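Rubber oxygenase (Streptomyces sp., PDB 5O1L) catalyses the oxidative, endo-type cleavage of carbon-carbon double bonds in poly(cis-1,4-isoprene), using oxygen and a non-covalently bound b-type haem to start rubber degradation. Local coordinates at residues A[33-37]-A[285-289]; A[64-68]-A[200-204]; A[133-138]-A[233-238]; A[144-148]-A[226-230]; A[229-233]-A[289-293]. All coordinates share one frame; numbering follows the deposited sequence.

Contact 1: A[33-37]-A[285-289]; sequences LWTWS and QSKQV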
# COMPACT_ATOMS: atom_id res chain seq x y z
N LEU A 33 -14.18 -9.35 -20.81
CA LEU A 33 -14.75 -10.12 -19.72
C LEU A 33 -14.80 -9.28 -18.47
O LEU A 33 -14.05 -8.27 -18.33
CB LEU A 33 -13.96 -11.37 -19.40
CG LEU A 33 -13.77 -12.37 -20.52
CD1 LEU A 33 -13.14 -13.59 -19.84
CD2 LEU A 33 -15.12 -12.79 -21.13
N TRP A 34 -15.67 -9.62 -17.57
CA TRP A 34 -15.78 -8.93 -16.29
C TRP A 34 -14.38 -8.83 -15.64
O TRP A 34 -13.62 -9.84 -15.59
CB TRP A 34 -16.62 -9.78 -15.33
CG TRP A 34 -17.01 -9.23 -14.05
CD1 TRP A 34 -17.25 -7.96 -13.73
CD2 TRP A 34 -17.29 -9.97 -12.86
NE1 TRP A 34 -17.63 -7.83 -12.42
CE2 TRP A 34 -17.66 -9.07 -11.89
CE3 TRP A 34 -17.24 -11.31 -12.55
CZ2 TRP A 34 -18.01 -9.47 -10.63
CZ3 TRP A 34 -17.61 -11.69 -11.33
CH2 TRP A 34 -17.95 -10.79 -10.36
N THR A 35 -14.13 -7.66 -15.08
CA THR A 35 -12.81 -7.47 -14.42
C THR A 35 -12.58 -8.41 -13.23
O THR A 35 -11.43 -8.70 -12.90
CB THR A 35 -12.68 -6.00 -14.06
OG1 THR A 35 -11.29 -5.71 -13.81
CG2 THR A 35 -13.40 -5.61 -12.87
N TRP A 36 -13.66 -8.89 -12.59
CA TRP A 36 -13.59 -9.80 -11.47
C TRP A 36 -13.75 -11.24 -11.82
O TRP A 36 -13.95 -12.05 -10.90
CB TRP A 36 -14.37 -9.32 -10.27
CG TRP A 36 -14.12 -7.98 -9.86
CD1 TRP A 36 -14.96 -6.94 -9.84
CD2 TRP A 36 -12.88 -7.49 -9.26
NE1 TRP A 36 -14.38 -5.82 -9.25
CE2 TRP A 36 -13.09 -6.15 -8.89
CE3 TRP A 36 -11.65 -8.10 -8.95
CZ2 TRP A 36 -12.09 -5.35 -8.31
CZ3 TRP A 36 -10.69 -7.30 -8.34
CH2 TRP A 36 -10.93 -5.98 -8.00
N SER A 37 -13.64 -11.54 -13.10
CA SER A 37 -13.79 -12.91 -13.61
C SER A 37 -12.65 -13.68 -12.90
O SER A 37 -11.49 -13.23 -12.92
CB SER A 37 -13.48 -13.03 -15.05
OG SER A 37 -13.60 -14.39 -15.34
N GLN A 285 -7.21 -3.92 -15.23
CA GLN A 285 -8.07 -3.75 -14.08
C GLN A 285 -7.93 -2.38 -13.41
O GLN A 285 -8.92 -1.76 -13.07
CB GLN A 285 -7.92 -4.87 -13.10
CG GLN A 285 -8.83 -4.80 -11.90
CD GLN A 285 -8.73 -6.01 -11.08
OE1 GLN A 285 -7.87 -6.16 -10.22
NE2 GLN A 285 -9.52 -7.02 -11.44
N SER A 286 -6.70 -1.92 -13.22
CA SER A 286 -6.48 -0.60 -12.62
C SER A 286 -7.23 0.50 -13.38
O SER A 286 -7.82 1.36 -12.73
CB SER A 286 -5.00 -0.37 -12.61
OG SER A 286 -4.78 0.93 -11.97
N LYS A 287 -7.23 0.41 -14.71
CA LYS A 287 -7.93 1.44 -15.49
C LYS A 287 -9.41 1.46 -15.19
O LYS A 287 -10.00 2.53 -15.25
CB LYS A 287 -7.69 1.20 -16.97
CG LYS A 287 -6.32 1.57 -17.39
CD LYS A 287 -6.08 1.25 -18.89
CE LYS A 287 -4.66 1.65 -19.32
NZ LYS A 287 -3.57 0.75 -18.79
N GLN A 288 -10.00 0.32 -14.87
CA GLN A 288 -11.42 0.23 -14.63
C GLN A 288 -11.80 0.45 -13.19
O GLN A 288 -12.88 0.94 -12.88
CB GLN A 288 -11.91 -1.13 -15.02
CG GLN A 288 -13.35 -1.15 -15.47
CD GLN A 288 -13.69 -2.54 -15.93
OE1 GLN A 288 -13.32 -2.98 -17.03
NE2 GLN A 288 -14.35 -3.23 -15.10
N VAL A 289 -10.96 0.04 -12.24
CA VAL A 289 -11.35 0.07 -10.84
C VAL A 289 -10.70 1.12 -9.98
O VAL A 289 -11.24 1.40 -8.93
CB VAL A 289 -11.19 -1.28 -10.14
CG1 VAL A 289 -11.86 -2.40 -10.92
CG2 VAL A 289 -9.75 -1.60 -9.87
O HOH W 1 -14.95 -5.40 -18.39
O HOH W 2 -15.68 -5.40 -15.88
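The side-chain nitrogen NE2 of Q285 donates to T35 OG1 at 3.2 Å with an N-H...O angle of 155°; T35 O lies 2.9 Å from the same NE2. The motif on one side is a type I beta turn, W34 to S37, in the N-terminal loop; on the other is the last turn of helix 279-289. Q285 CG is anti to the backbone N (chi1 -177°) on an extended chain, which carries the amide to T35, with OG1 almost exactly in the amide plane. OE1 is bonded to H232 NE2, consistent with its being the oxygen end. The amide also leans over the rim of the W36 indole: NE2 stands 3.3 Å above one face, ring and amide planes 44° apart. With an alanine at Q285, T35 OG1 and H232 NE2 would probably lose the amide that joins them. V289 CG1 adds an apolar touch to W36 CZ2 at 3.9 Å. On the exposed side water carries the polar link: one water donates to both L33 O and Q288 OE1, and a second accepts from T35 N at 2.9 Å and from Q288 NE2 at 2.7 Å.

Contact 2: A[64-68]-A[200-204]; sequences AAVID and AVRHL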
# COMPACT_ATOMS: atom_id res chain seq x y z
N ALA A 64 -14.35 -10.00 15.82
CA ALA A 64 -15.54 -9.48 16.45
C ALA A 64 -15.63 -10.12 17.85
O ALA A 64 -15.90 -9.38 18.80
CB ALA A 64 -16.76 -9.83 15.62
N ALA A 65 -15.36 -11.41 17.96
CA ALA A 65 -15.45 -12.14 19.26
C ALA A 65 -14.38 -11.67 20.21
O ALA A 65 -14.67 -11.36 21.39
CB ALA A 65 -15.37 -13.61 19.06
N VAL A 66 -13.14 -11.51 19.72
CA VAL A 66 -12.06 -10.99 20.53
C VAL A 66 -12.38 -9.60 21.10
O VAL A 66 -12.22 -9.36 22.31
CB VAL A 66 -10.73 -11.02 19.74
CG1 VAL A 66 -9.62 -10.27 20.47
CG2 VAL A 66 -10.36 -12.49 19.46
N ILE A 67 -12.91 -8.71 20.30
CA ILE A 67 -13.23 -7.39 20.73
C ILE A 67 -14.39 -7.45 21.79
O ILE A 67 -14.27 -6.88 22.86
CB ILE A 67 -13.62 -6.49 19.57
CG1 ILE A 67 -12.36 -6.20 18.74
CG2 ILE A 67 -14.21 -5.19 20.05
CD1 ILE A 67 -12.65 -5.69 17.33
N ASP A 68 -15.44 -8.18 21.44
CA ASP A 68 -16.64 -8.29 22.31
C ASP A 68 -16.34 -8.99 23.64
O ASP A 68 -17.05 -8.75 24.61
CB ASP A 68 -17.78 -8.98 21.55
CG ASP A 68 -18.37 -8.11 20.44
OD1 ASP A 68 -18.11 -6.88 20.43
OD2 ASP A 68 -19.09 -8.63 19.56
N ALA A 200 -10.89 -6.06 12.64
CA ALA A 200 -11.36 -5.24 13.76
C ALA A 200 -12.08 -4.01 13.26
O ALA A 200 -13.16 -3.70 13.78
CB ALA A 200 -10.20 -4.83 14.62
N VAL A 201 -11.52 -3.32 12.28
CA VAL A 201 -12.14 -2.15 11.69
C VAL A 201 -13.51 -2.42 11.14
O VAL A 201 -14.41 -1.58 11.22
CB VAL A 201 -11.21 -1.50 10.65
CG1 VAL A 201 -11.88 -0.37 9.87
CG2 VAL A 201 -9.96 -0.97 11.39
N ARG A 202 -13.69 -3.59 10.55
CA ARG A 202 -14.99 -3.97 9.97
C ARG A 202 -16.04 -4.09 11.06
O ARG A 202 -17.22 -3.87 10.82
CB ARG A 202 -14.87 -5.24 9.17
CG ARG A 202 -14.03 -5.11 7.93
CD ARG A 202 -14.22 -6.30 7.01
NE ARG A 202 -13.21 -6.27 5.96
CZ ARG A 202 -12.06 -6.91 6.07
NH1 ARG A 202 -11.72 -7.73 7.07
NH2 ARG A 202 -11.12 -6.67 5.10
N HIS A 203 -15.62 -4.50 12.26
CA HIS A 203 -16.54 -4.55 13.39
C HIS A 203 -16.78 -3.15 13.99
O HIS A 203 -17.91 -2.83 14.42
CB HIS A 203 -15.98 -5.51 14.40
CG HIS A 203 -16.89 -5.81 15.56
ND1 HIS A 203 -16.56 -5.54 16.86
CD2 HIS A 203 -18.13 -6.37 15.58
CE1 HIS A 203 -17.56 -5.89 17.65
NE2 HIS A 203 -18.54 -6.37 16.90
N LEU A 204 -15.78 -2.29 13.99
CA LEU A 204 -15.82 -0.99 14.66
C LEU A 204 -16.44 0.12 13.86
O LEU A 204 -17.29 0.86 14.38
CB LEU A 204 -14.41 -0.56 15.11
CG LEU A 204 -13.90 -1.54 16.16
CD1 LEU A 204 -12.43 -1.31 16.42
CD2 LEU A 204 -14.68 -1.40 17.47
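The C-terminal ends of helices 59-68 and 187-204 meet through the side chains of A64, I67 and D68 on one and A200, H203 and L204 on the other. H203 has the largest share of the contact. Its CG is anti to the backbone N (chi1 -173°), which carries the imidazole across to the other helix. There A64 CB sits over one face of the ring, 4.0 Å from its centroid, a CH-pi contact. D68 comes to the edge instead: OD1 is 3.0 Å from H203 CE1 and near the ring plane, while the carboxylate is turned 65° against the ring. No hydrogen bond joins the pair.

The short helical segments cross at -65°, their axes 9.7 Å apart. Helix 187-204 also bears H198, assigned as the axial haem ligand, and V201 lines the haem pocket from the same helix; R202, which forms a salt bridge with D60, ties it to helix 59-68 a second time. Beside the imidazole, and oblique to it, I67 slides past H203 in the opposite direction and places CD1 3.8 Å from A200 CB. The same CD1 is 3.9 Å from H203 ND1, a nitrogen buried here without a polar partner in the model.

Contact 3: A[133-138]-A[233-238]; sequences LYGLGS and SLATFV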
# COMPACT_ATOMS: atom_id res chain seq x y z
N LEU A 133 7.97 6.73 -4.92
CA LEU A 133 6.65 6.45 -5.49
C LEU A 133 5.65 5.97 -4.47
O LEU A 133 4.51 6.43 -4.51
CB LEU A 133 6.78 5.44 -6.63
CG LEU A 133 7.42 6.03 -7.90
CD1 LEU A 133 7.88 5.00 -8.83
CD2 LEU A 133 6.44 6.98 -8.61
N TYR A 134 6.03 5.07 -3.56
CA TYR A 134 5.13 4.70 -2.49
C TYR A 134 4.79 5.87 -1.61
O TYR A 134 3.63 6.09 -1.30
CB TYR A 134 5.68 3.59 -1.62
CG TYR A 134 5.86 2.20 -2.25
CD1 TYR A 134 4.98 1.68 -3.13
CD2 TYR A 134 6.90 1.37 -1.80
CE1 TYR A 134 5.19 0.39 -3.66
CE2 TYR A 134 7.10 0.11 -2.33
CZ TYR A 134 6.22 -0.33 -3.29
OH TYR A 134 6.49 -1.61 -3.77
N GLY A 135 5.79 6.61 -1.19
CA GLY A 135 5.62 7.62 -0.13
C GLY A 135 4.90 8.82 -0.61
O GLY A 135 3.98 9.34 0.10
N LEU A 136 5.30 9.38 -1.73
CA LEU A 136 4.67 10.56 -2.27
C LEU A 136 3.59 10.18 -3.18
O LEU A 136 2.49 10.68 -2.97
CB LEU A 136 5.67 11.51 -2.94
CG LEU A 136 6.71 12.00 -1.98
CD1 LEU A 136 7.73 12.82 -2.74
CD2 LEU A 136 6.11 12.81 -0.84
N GLY A 137 3.83 9.30 -4.16
CA GLY A 137 2.88 8.99 -5.17
C GLY A 137 1.69 8.27 -4.60
O GLY A 137 0.59 8.84 -4.53
N SER A 138 1.86 7.03 -4.17
CA SER A 138 0.73 6.24 -3.64
C SER A 138 0.17 6.87 -2.38
O SER A 138 -1.04 6.94 -2.21
CB SER A 138 1.15 4.80 -3.32
OG SER A 138 1.76 4.17 -4.40
N SER A 233 -3.17 1.07 -6.52
CA SER A 233 -2.54 2.38 -6.20
C SER A 233 -1.11 2.20 -5.75
O SER A 233 -0.38 3.19 -5.78
CB SER A 233 -3.33 3.14 -5.17
OG SER A 233 -3.07 2.73 -3.86
N LEU A 234 -0.72 0.99 -5.45
CA LEU A 234 0.61 0.60 -5.02
C LEU A 234 1.31 -0.14 -6.11
O LEU A 234 1.97 0.51 -6.92
CB LEU A 234 0.49 -0.27 -3.73
CG LEU A 234 0.05 0.55 -2.53
CD1 LEU A 234 -0.53 -0.33 -1.42
CD2 LEU A 234 1.24 1.33 -1.99
N ALA A 235 1.16 -1.43 -6.24
CA ALA A 235 1.90 -2.25 -7.23
C ALA A 235 1.79 -1.74 -8.68
O ALA A 235 2.77 -1.50 -9.34
CB ALA A 235 1.44 -3.66 -7.16
N THR A 236 0.55 -1.64 -9.15
CA THR A 236 0.40 -1.36 -10.58
C THR A 236 0.89 0.05 -10.88
O THR A 236 1.49 0.29 -11.96
CB THR A 236 -1.10 -1.46 -10.96
OG1 THR A 236 -1.51 -2.75 -10.41
CG2 THR A 236 -1.28 -1.53 -12.40
N PHE A 237 0.58 1.00 -10.00
CA PHE A 237 1.05 2.37 -10.18
C PHE A 237 2.56 2.48 -10.16
O PHE A 237 3.16 3.11 -11.05
CB PHE A 237 0.47 3.24 -9.01
CG PHE A 237 1.08 4.62 -8.91
CD1 PHE A 237 0.77 5.55 -9.79
CD2 PHE A 237 1.95 4.89 -7.88
CE1 PHE A 237 1.32 6.89 -9.65
CE2 PHE A 237 2.53 6.14 -7.74
CZ PHE A 237 2.18 7.11 -8.62
N VAL A 238 3.22 1.88 -9.20
CA VAL A 238 4.67 2.00 -9.11
C VAL A 238 5.32 1.43 -10.30
O VAL A 238 6.29 2.04 -10.83
CB VAL A 238 5.18 1.37 -7.80
CG1 VAL A 238 6.69 1.24 -7.76
CG2 VAL A 238 4.73 2.18 -6.68
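Two aromatic rings, F237 and Y134, frame this crossing of helices 127-142 and 224-244. At the edge of F237 and in its plane lies L133 O, 3.8 Å from CE2; S138 OG and G137 CA approach that ring obliquely. Glycine at 137 suits the fit, since a beta carbon there would fall 2.7 Å from F237 CE2. Y134 meets V238 at about a right angle, its CE1 3.5 Å from V238 CG2, while L234 CD2 also comes obliquely to the ring. Between the two aromatics S138 acts as a knob in a hole formed by S233, L234, F237 and V238. Its OG, set beside the backbone N (chi1 -53°), donates to S233 O at 2.7 Å, 20° out of the carbonyl plane. Both helices widen into pi-type turns here: S138 N bonds to L133 O, and F237 N probably to H232 O. Replacing S138 by an alanine removes the hydroxyl, and S233 O would probably lose this donor while the hole is less well filled. The segment axes cross at 99°. Helix 320-331 packs on L133 and F237 through T330, whereas Y134 OH is hydrogen-bonded to Y257 and W261 of helix 251-267.

Contact 4: A[144-148]-A[226-230]; sequences AIPRE and DIMVT. With HEM (protoporphyrin IX containing Fe), chain C; IMD (imidazole), chain E; IMD (imidazole), chain D.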
# COMPACT_ATOMS: atom_id res chain seq x y z
N ALA A 144 -7.08 10.72 -2.55
CA ALA A 144 -8.10 10.77 -3.58
C ALA A 144 -8.91 9.47 -3.73
O ALA A 144 -9.71 9.37 -4.64
CB ALA A 144 -7.51 11.17 -4.92
N ILE A 145 -8.67 8.49 -2.88
CA ILE A 145 -9.47 7.24 -2.85
C ILE A 145 -10.50 7.36 -1.74
O ILE A 145 -10.16 7.31 -0.57
CB ILE A 145 -8.58 6.00 -2.62
CG1 ILE A 145 -7.56 5.87 -3.75
CG2 ILE A 145 -9.49 4.76 -2.59
CD1 ILE A 145 -6.52 4.77 -3.50
N PRO A 146 -11.78 7.61 -2.09
CA PRO A 146 -12.71 8.06 -1.04
C PRO A 146 -12.89 7.08 0.09
O PRO A 146 -12.85 7.46 1.27
CB PRO A 146 -13.99 8.28 -1.82
CG PRO A 146 -13.58 8.70 -3.15
CD PRO A 146 -12.36 7.80 -3.43
N ARG A 147 -12.99 5.77 -0.22
CA ARG A 147 -13.21 4.82 0.84
C ARG A 147 -12.04 4.62 1.77
O ARG A 147 -12.24 4.44 2.96
CB ARG A 147 -13.61 3.48 0.27
CG ARG A 147 -15.02 3.50 -0.24
CD ARG A 147 -15.39 2.19 -0.83
NE ARG A 147 -16.84 2.16 -1.14
CZ ARG A 147 -17.42 1.18 -1.80
NH1 ARG A 147 -16.74 0.14 -2.23
NH2 ARG A 147 -18.72 1.21 -2.01
N GLU A 148 -10.82 4.67 1.22
CA GLU A 148 -9.66 4.53 2.05
C GLU A 148 -9.56 5.80 2.91
O GLU A 148 -9.30 5.69 4.11
CB GLU A 148 -8.43 4.31 1.16
CG GLU A 148 -7.16 3.99 1.95
CD GLU A 148 -5.93 3.82 1.11
OE1 GLU A 148 -6.04 3.57 -0.07
OE2 GLU A 148 -4.85 4.04 1.73
N ASP A 226 -12.26 -3.19 -2.35
CA ASP A 226 -11.58 -2.04 -1.84
C ASP A 226 -10.04 -2.30 -1.63
O ASP A 226 -9.19 -1.46 -2.01
CB ASP A 226 -12.16 -1.60 -0.48
CG ASP A 226 -13.62 -1.12 -0.54
OD1 ASP A 226 -13.99 -0.55 -1.57
OD2 ASP A 226 -14.25 -1.18 0.56
N ILE A 227 -9.73 -3.47 -1.14
CA ILE A 227 -8.33 -3.84 -0.92
C ILE A 227 -7.61 -3.83 -2.27
O ILE A 227 -6.48 -3.30 -2.39
CB ILE A 227 -8.15 -5.14 -0.16
CG1 ILE A 227 -8.80 -5.05 1.23
CG2 ILE A 227 -6.67 -5.55 -0.08
CD1 ILE A 227 -8.81 -6.37 1.94
N MET A 228 -8.24 -4.41 -3.28
CA MET A 228 -7.62 -4.45 -4.62
C MET A 228 -7.46 -3.09 -5.28
O MET A 228 -6.50 -2.83 -5.95
CB MET A 228 -8.31 -5.47 -5.51
CG MET A 228 -7.97 -6.87 -5.11
SD MET A 228 -6.19 -7.27 -5.01
CE MET A 228 -5.67 -6.77 -6.56
N VAL A 229 -8.41 -2.18 -5.03
CA VAL A 229 -8.22 -0.81 -5.47
C VAL A 229 -6.96 -0.22 -4.92
O VAL A 229 -6.13 0.40 -5.63
CB VAL A 229 -9.49 0.04 -5.14
CG1 VAL A 229 -9.19 1.51 -5.38
CG2 VAL A 229 -10.66 -0.42 -5.94
N THR A 230 -6.78 -0.31 -3.61
CA THR A 230 -5.61 0.16 -2.92
C THR A 230 -4.34 -0.56 -3.48
O THR A 230 -3.28 0.05 -3.72
CB THR A 230 -5.80 0.09 -1.41
OG1 THR A 230 -6.78 1.10 -1.11
CG2 THR A 230 -4.51 0.37 -0.73
CHA HEM C . -4.72 -0.50 8.98
CHB HEM C . -2.21 -1.96 5.23
CHC HEM C . -6.12 -1.62 2.48
CHD HEM C . -8.26 0.79 6.00
C1A HEM C . -3.76 -0.98 8.17
C2A HEM C . -2.44 -1.30 8.66
C3A HEM C . -1.72 -1.67 7.59
C4A HEM C . -2.54 -1.65 6.47
CMA HEM C . -0.26 -2.06 7.65
CAA HEM C . -1.91 -1.22 10.11
CBA HEM C . -1.46 0.22 10.42
CGA HEM C . -0.57 0.22 11.61
O1A HEM C . -1.19 0.14 12.68
O2A HEM C . 0.71 0.27 11.46
C1B HEM C . -3.08 -2.03 4.14
C2B HEM C . -2.66 -2.48 2.86
C3B HEM C . -3.72 -2.43 2.06
C4B HEM C . -4.83 -1.90 2.85
CMB HEM C . -1.28 -2.96 2.46
CAB HEM C . -4.00 -2.82 0.70
CBB HEM C . -3.08 -3.40 -0.23
C1C HEM C . -7.07 -0.92 3.21
C2C HEM C . -8.29 -0.41 2.60
C3C HEM C . -8.88 0.24 3.63
C4C HEM C . -7.98 0.18 4.76
CMC HEM C . -8.79 -0.69 1.21
CAC HEM C . -10.15 0.98 3.60
CBC HEM C . -11.14 1.03 2.62
C1D HEM C . -7.47 0.65 7.11
C2D HEM C . -7.83 1.16 8.45
C3D HEM C . -6.86 0.81 9.29
C4D HEM C . -5.90 0.05 8.49
CMD HEM C . -9.05 1.98 8.68
CAD HEM C . -6.76 1.15 10.80
CBD HEM C . -6.12 2.53 10.91
CGD HEM C . -6.07 2.93 12.39
O1D HEM C . -4.94 3.10 12.89
O2D HEM C . -7.10 3.08 13.10
NA HEM C . -3.82 -1.23 6.83
NB HEM C . -4.37 -1.68 4.05
NC HEM C . -6.87 -0.55 4.50
ND HEM C . -6.33 -0.08 7.21
FE HEM C . -5.37 -0.90 5.66
N1 IMD E . -2.70 3.81 0.44
C2 IMD E . -1.43 4.13 0.80
N3 IMD E . -0.68 4.19 -0.31
C4 IMD E . -1.50 3.89 -1.35
C5 IMD E . -2.78 3.66 -0.88
N1 IMD D . -4.46 2.88 4.22
C2 IMD D . -4.86 1.60 4.07
N3 IMD D . -4.65 1.01 5.21
C4 IMD D . -4.16 1.90 6.12
C5 IMD D . -4.03 3.08 5.47
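E148 and T230 meet in the distal haem pocket, within the catalytic domain of a family grouped with the globins. This inner part is the tight one. T230 OG1 donates to E148 OE1 at 2.8 Å, arriving from above the carboxylate, 50° out of its plane. The other oxygen, OE2, accepts from two imidazoles, both probably from the crystallisation medium: N1 of the molecule in chain D at 2.8 Å and N1 of that in chain E at 2.5 Å, a distance so short that its exact value is doubtful. The chain D imidazole binds the haem iron through N3, so E148 stands one molecule removed from the metal. E148 reaches there on an extended chain, with CG anti to the backbone N (chi1 -174°). T230 also sets its methyl CG2 3.5 Å from the vinyl carbon CAB of the haem.

The loose part is I145 against V229, which barely touch, with CG2 of I145 4.3 Å from CG1 of V229. At the partly exposed margin the bonding is strong again: R147 forms a salt bridge in which NH1 meets the syn side of D226 OD1 at 2.9 Å, N-H...O 163°. E52 is a second carboxylate partner of that NH1, while D226 OD2 is bonded to Q218 NE2 and S223 N. The backbone of D226 nevertheless belongs to the pocket, its O lying 3.3 Å from the haem methyl CMC.

Contact 5: A[229-233]-A[289-293]; sequences VTWHS and VLDPI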
# COMPACT_ATOMS: atom_id res chain seq x y z
N VAL A 229 -8.41 -2.18 -5.03
CA VAL A 229 -8.22 -0.81 -5.47
C VAL A 229 -6.96 -0.22 -4.92
O VAL A 229 -6.13 0.40 -5.63
CB VAL A 229 -9.49 0.04 -5.14
CG1 VAL A 229 -9.19 1.51 -5.38
CG2 VAL A 229 -10.66 -0.42 -5.94
N THR A 230 -6.78 -0.31 -3.61
CA THR A 230 -5.61 0.16 -2.92
C THR A 230 -4.34 -0.56 -3.48
O THR A 230 -3.28 0.05 -3.72
CB THR A 230 -5.80 0.09 -1.41
OG1 THR A 230 -6.78 1.10 -1.11
CG2 THR A 230 -4.51 0.37 -0.73
N TRP A 231 -4.46 -1.88 -3.70
CA TRP A 231 -3.34 -2.61 -4.29
C TRP A 231 -2.89 -2.00 -5.65
O TRP A 231 -1.69 -1.85 -5.92
CB TRP A 231 -3.80 -4.06 -4.48
CG TRP A 231 -2.77 -5.06 -4.87
CD1 TRP A 231 -2.12 -5.93 -4.03
CD2 TRP A 231 -2.34 -5.44 -6.18
NE1 TRP A 231 -1.31 -6.79 -4.74
CE2 TRP A 231 -1.40 -6.49 -6.07
CE3 TRP A 231 -2.60 -4.97 -7.45
CZ2 TRP A 231 -0.86 -7.12 -7.17
CZ3 TRP A 231 -2.03 -5.58 -8.54
CH2 TRP A 231 -1.14 -6.61 -8.41
N HIS A 232 -3.86 -1.60 -6.49
CA HIS A 232 -3.54 -0.98 -7.77
C HIS A 232 -2.87 0.37 -7.61
O HIS A 232 -2.04 0.74 -8.44
CB HIS A 232 -4.77 -0.89 -8.62
CG HIS A 232 -5.12 -2.20 -9.22
ND1 HIS A 232 -4.30 -2.91 -10.05
CD2 HIS A 232 -6.23 -2.97 -9.06
CE1 HIS A 232 -4.91 -4.05 -10.38
NE2 HIS A 232 -6.09 -4.08 -9.81
N SER A 233 -3.17 1.07 -6.52
CA SER A 233 -2.54 2.38 -6.20
C SER A 233 -1.11 2.20 -5.75
O SER A 233 -0.38 3.19 -5.78
CB SER A 233 -3.33 3.14 -5.17
OG SER A 233 -3.07 2.73 -3.86
N VAL A 289 -10.96 0.04 -12.24
CA VAL A 289 -11.35 0.07 -10.84
C VAL A 289 -10.70 1.12 -9.98
O VAL A 289 -11.24 1.40 -8.93
CB VAL A 289 -11.19 -1.28 -10.14
CG1 VAL A 289 -11.86 -2.40 -10.92
CG2 VAL A 289 -9.75 -1.60 -9.87
N LEU A 290 -9.53 1.66 -10.42
CA LEU A 290 -8.92 2.70 -9.67
C LEU A 290 -9.21 4.05 -10.32
O LEU A 290 -9.72 4.96 -9.67
CB LEU A 290 -7.42 2.44 -9.52
CG LEU A 290 -6.58 3.52 -8.90
CD1 LEU A 290 -7.01 3.76 -7.48
CD2 LEU A 290 -5.12 3.24 -9.00
N ASP A 291 -8.84 4.21 -11.57
CA ASP A 291 -8.90 5.55 -12.22
C ASP A 291 -10.27 6.23 -12.05
O ASP A 291 -10.32 7.39 -11.63
CB ASP A 291 -8.45 5.49 -13.68
CG ASP A 291 -7.01 5.03 -13.83
OD1 ASP A 291 -6.31 4.81 -12.82
OD2 ASP A 291 -6.54 4.80 -14.98
N PRO A 292 -11.38 5.52 -12.30
CA PRO A 292 -12.70 6.16 -12.21
C PRO A 292 -13.22 6.50 -10.82
O PRO A 292 -14.22 7.23 -10.70
CB PRO A 292 -13.64 5.12 -12.83
CG PRO A 292 -12.77 4.19 -13.56
CD PRO A 292 -11.53 4.11 -12.74
N ILE A 293 -12.62 6.01 -9.75
CA ILE A 293 -13.09 6.29 -8.42
C ILE A 293 -12.34 7.40 -7.74
O ILE A 293 -12.79 7.82 -6.65
CB ILE A 293 -13.26 5.05 -7.51
CG1 ILE A 293 -11.96 4.30 -7.20
CG2 ILE A 293 -14.26 4.10 -8.16
CD1 ILE A 293 -11.01 4.99 -6.31
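V289, at the end of helix 279-289, meets helix 224-244 with both backbone and side chain: its O lies 3.5 Å from V229 CG2, and its CG2 reaches 3.9 Å from H232 CD2, oblique to the imidazole. L290 follows and drives its branched end against the helix. With CG anti to the backbone N (chi1 173°), the two methyls straddle adjacent sites: CD1 is 3.8 Å from V229 CG1, and CD2 lies 3.8 Å from S233 N. The chain then turns through a short 3-10 segment, which returns I293 to the helix; I293 N bonds to L290 O across that turn. I293 CD1 and V229 CG1 reach toward each other tip to tip, 4.0 Å apart, at the more exposed margin. V229 thus lies among V289, L290 and I293, and T230 beside it points from the other side of the helix into the haem pocket.

No hydrogen bond crosses the contact. H232 spends ND1 on T236 OG1, and S233 OG turns back to T230 O at 2.7 Å, on a lone pair in the carbonyl plane. With those polar groups served by other partners, the contact rests on van der Waals packing of methyls against side chains and backbone.

How the contacts relate
Helix 224-244 is the common element of contacts 3, 4 and 5: it offers T230 toward the haem in contact 4, V229 and H232 toward 289-293 in contact 5, and S233, L234, F237 and V238 toward helix 127-142 in contact 3. Contacts 4 and 5 lie closest, centres 6 Å apart, and share V229 and T230. Contact 1 shares V289 with contact 5, so helix 279-289 bridges the N-terminal loop and helix 224-244. Contact 2, centred 21 Å from contact 4, lies at the C-terminal end of its helix, just past the assigned axial ligand H198. Along the chain, contacts 2, 3 and 4 are nested inside contact 1, and 4 inside 3; contact 2 crosses both, and contact 5 ends on the same stretch as contact 1.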